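Local coordinates for uncharacterized protein (Thermus thermophilus HB8, PDB 4WVA) that hydrolyses mannosylglycerate, a solute made under osmotic stress, to mannose and glycerate, and splits glucosylglycerate to glucose and glycerate, as a glycoside hydrolase of family 63, at residues 331-336 against 379-384. Residues are numbered along the deposited sequence; the frame is centred on the assembly and turned at random.
Sequences RYLLPS and KADALA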
loop_
_atom_site.group_PDB
_atom_site.type_symbol
_atom_site.label_atom_id
_atom_site.label_comp_id
_atom_site.label_asym_id
_atom_site.label_seq_id
_atom_site.Cartn_x
_atom_site.Cartn_y
_atom_site.Cartn_z
ATOM N N ARG A 331 -10.277 -31.848 -9.743
ATOM C CA ARG A 331 -8.992 -32.500 -9.506
ATOM C C ARG A 331 -7.814 -31.581 -9.806
ATOM O O ARG A 331 -6.833 -31.564 -9.072
ATOM C CB ARG A 331 -8.857 -33.789 -10.330
ATOM C CG ARG A 331 -7.440 -34.374 -10.430
ATOM C CD ARG A 331 -6.722 -34.684 -9.109
ATOM N NE ARG A 331 -5.304 -35.039 -9.319
ATOM C CZ ARG A 331 -4.267 -34.189 -9.327
ATOM N NH1 ARG A 331 -4.422 -32.873 -9.101
ATOM N NH2 ARG A 331 -3.038 -34.667 -9.537
ATOM N N TYR A 332 -7.918 -30.828 -10.895
ATOM C CA TYR A 332 -6.813 -30.002 -11.378
ATOM C C TYR A 332 -7.145 -28.533 -11.188
ATOM O O TYR A 332 -8.184 -28.080 -11.644
ATOM C CB TYR A 332 -6.544 -30.268 -12.862
ATOM C CG TYR A 332 -6.054 -31.670 -13.121
ATOM C CD1 TYR A 332 -6.905 -32.625 -13.649
ATOM C CD2 TYR A 332 -4.765 -32.045 -12.792
ATOM C CE1 TYR A 332 -6.476 -33.915 -13.873
ATOM C CE2 TYR A 332 -4.323 -33.346 -13.004
ATOM C CZ TYR A 332 -5.194 -34.277 -13.548
ATOM O OH TYR A 332 -4.774 -35.585 -13.781
ATOM N N LEU A 333 -6.269 -27.816 -10.489
ATOM C CA LEU A 333 -6.349 -26.368 -10.407
ATOM C C LEU A 333 -5.606 -25.800 -11.599
ATOM O O LEU A 333 -4.719 -26.464 -12.138
ATOM C CB LEU A 333 -5.704 -25.850 -9.121
ATOM C CG LEU A 333 -6.433 -26.152 -7.800
ATOM C CD1 LEU A 333 -5.651 -25.539 -6.655
ATOM C CD2 LEU A 333 -7.862 -25.631 -7.822
ATOM N N LEU A 334 -5.941 -24.593 -12.058
ATOM C CA LEU A 334 -7.019 -23.735 -11.580
ATOM C C LEU A 334 -8.079 -23.661 -12.679
ATOM O O LEU A 334 -7.801 -23.198 -13.776
ATOM C CB LEU A 334 -6.466 -22.339 -11.350
ATOM C CG LEU A 334 -7.394 -21.293 -10.749
ATOM C CD1 LEU A 334 -7.717 -21.599 -9.305
ATOM C CD2 LEU A 334 -6.732 -19.917 -10.865
ATOM N N PRO A 335 -9.306 -24.121 -12.400
ATOM C CA PRO A 335 -10.329 -23.947 -13.448
ATOM C C PRO A 335 -10.564 -22.471 -13.756
ATOM O O PRO A 335 -10.359 -21.607 -12.894
ATOM C CB PRO A 335 -11.588 -24.589 -12.858
ATOM C CG PRO A 335 -11.281 -24.894 -11.461
ATOM C CD PRO A 335 -9.819 -24.786 -11.200
ATOM N N SER A 336 -10.979 -22.191 -14.984
ATOM C CA SER A 336 -11.169 -20.814 -15.434
ATOM C C SER A 336 -12.406 -20.144 -14.847
ATOM O O SER A 336 -12.510 -18.916 -14.875
ATOM C CB SER A 336 -11.105 -20.724 -16.959
ATOM O OG SER A 336 -11.883 -21.740 -17.617
ATOM N N LYS A 379 1.672 -25.312 -10.014
ATOM C CA LYS A 379 2.742 -25.847 -10.863
ATOM C C LYS A 379 2.606 -27.346 -11.114
ATOM O O LYS A 379 2.659 -27.809 -12.254
ATOM C CB LYS A 379 4.094 -25.570 -10.235
ATOM C CG LYS A 379 5.263 -26.023 -11.095
ATOM C CD LYS A 379 6.588 -25.724 -10.434
ATOM C CE LYS A 379 7.721 -26.303 -11.278
ATOM N NZ LYS A 379 9.044 -26.078 -10.645
ATOM N N ALA A 380 2.466 -28.112 -10.047
ATOM C CA ALA A 380 2.366 -29.562 -10.191
ATOM C C ALA A 380 1.194 -29.960 -11.098
ATOM O O ALA A 380 1.336 -30.819 -11.964
ATOM C CB ALA A 380 2.225 -30.205 -8.824
ATOM N N ASP A 381 0.033 -29.342 -10.905
ATOM C CA ASP A 381 -1.108 -29.647 -11.760
ATOM C C ASP A 381 -0.836 -29.284 -13.225
ATOM O O ASP A 381 -1.122 -30.067 -14.132
ATOM C CB ASP A 381 -2.373 -28.961 -11.250
ATOM C CG ASP A 381 -2.962 -29.663 -10.036
ATOM O OD1 ASP A 381 -2.417 -30.723 -9.617
ATOM O OD2 ASP A 381 -3.957 -29.147 -9.477
ATOM N N ALA A 382 -0.295 -28.094 -13.466
ATOM C CA ALA A 382 0.052 -27.696 -14.838
ATOM C C ALA A 382 0.998 -28.695 -15.506
ATOM O O ALA A 382 0.767 -29.119 -16.643
ATOM C CB ALA A 382 0.661 -26.309 -14.852
ATOM N N LEU A 383 2.046 -29.086 -14.792
ATOM C CA LEU A 383 3.042 -30.004 -15.354
ATOM C C LEU A 383 2.481 -31.420 -15.561
ATOM O O LEU A 383 2.748 -32.044 -16.587
ATOM C CB LEU A 383 4.318 -30.017 -14.516
ATOM C CG LEU A 383 5.056 -28.678 -14.434
ATOM C CD1 LEU A 383 6.357 -28.864 -13.698
ATOM C CD2 LEU A 383 5.333 -28.056 -15.797
ATOM N N ALA A 384 1.666 -31.891 -14.617
ATOM C CA ALA A 384 0.987 -33.192 -14.742
ATOM C C ALA A 384 0.087 -33.241 -15.981
ATOM O O ALA A 384 0.082 -34.224 -16.741
ATOM C CB ALA A 384 0.182 -33.496 -13.491
HETATM O O HOH W 1 -0.696 -32.870 -9.864
#
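With CG anti to its carbonyl carbon (chi1 -76°), Asp381 leans from its helix into the loop 331-336, while Arg331, bent at chi2 (56°), folds its guanidinium back to meet it. OD2 accepts the backbone N-H of Leu333 on its anti side, tilted somewhat out of the carboxylate plane, N to OD2 being 2.9 Å, in a nearly straight bond. OD1 forms a salt bridge with NH1 of Arg331 at 3.0 Å; the donor lies above the carboxylate plane, yet OD1 sits at the guanidinium edge. A water closes a second route, accepting from NH2 of Arg331 and donating to OD1 of Asp381. In this (alpha/alpha)6-barrel the contact ties the loop between helices 313-327 and 356-368 to helix 372-389, away from the catalytic residues. Arg377, one helical turn before Asp381, adds a salt bridge from its NE to OD2 and a hydrogen bond from its NH2 to O of Arg331. An asparagine in place of Asp381 would probably leave both arginines without their shared countercharge. The Tyr332 ring presents its edge to the carboxylate, CD2 4.1 Å from CG of Asp381, and its CE2 lies 3.7 Å above the guanidinium plane of Arg331, over its centre, which is likely to limit that group's rotation.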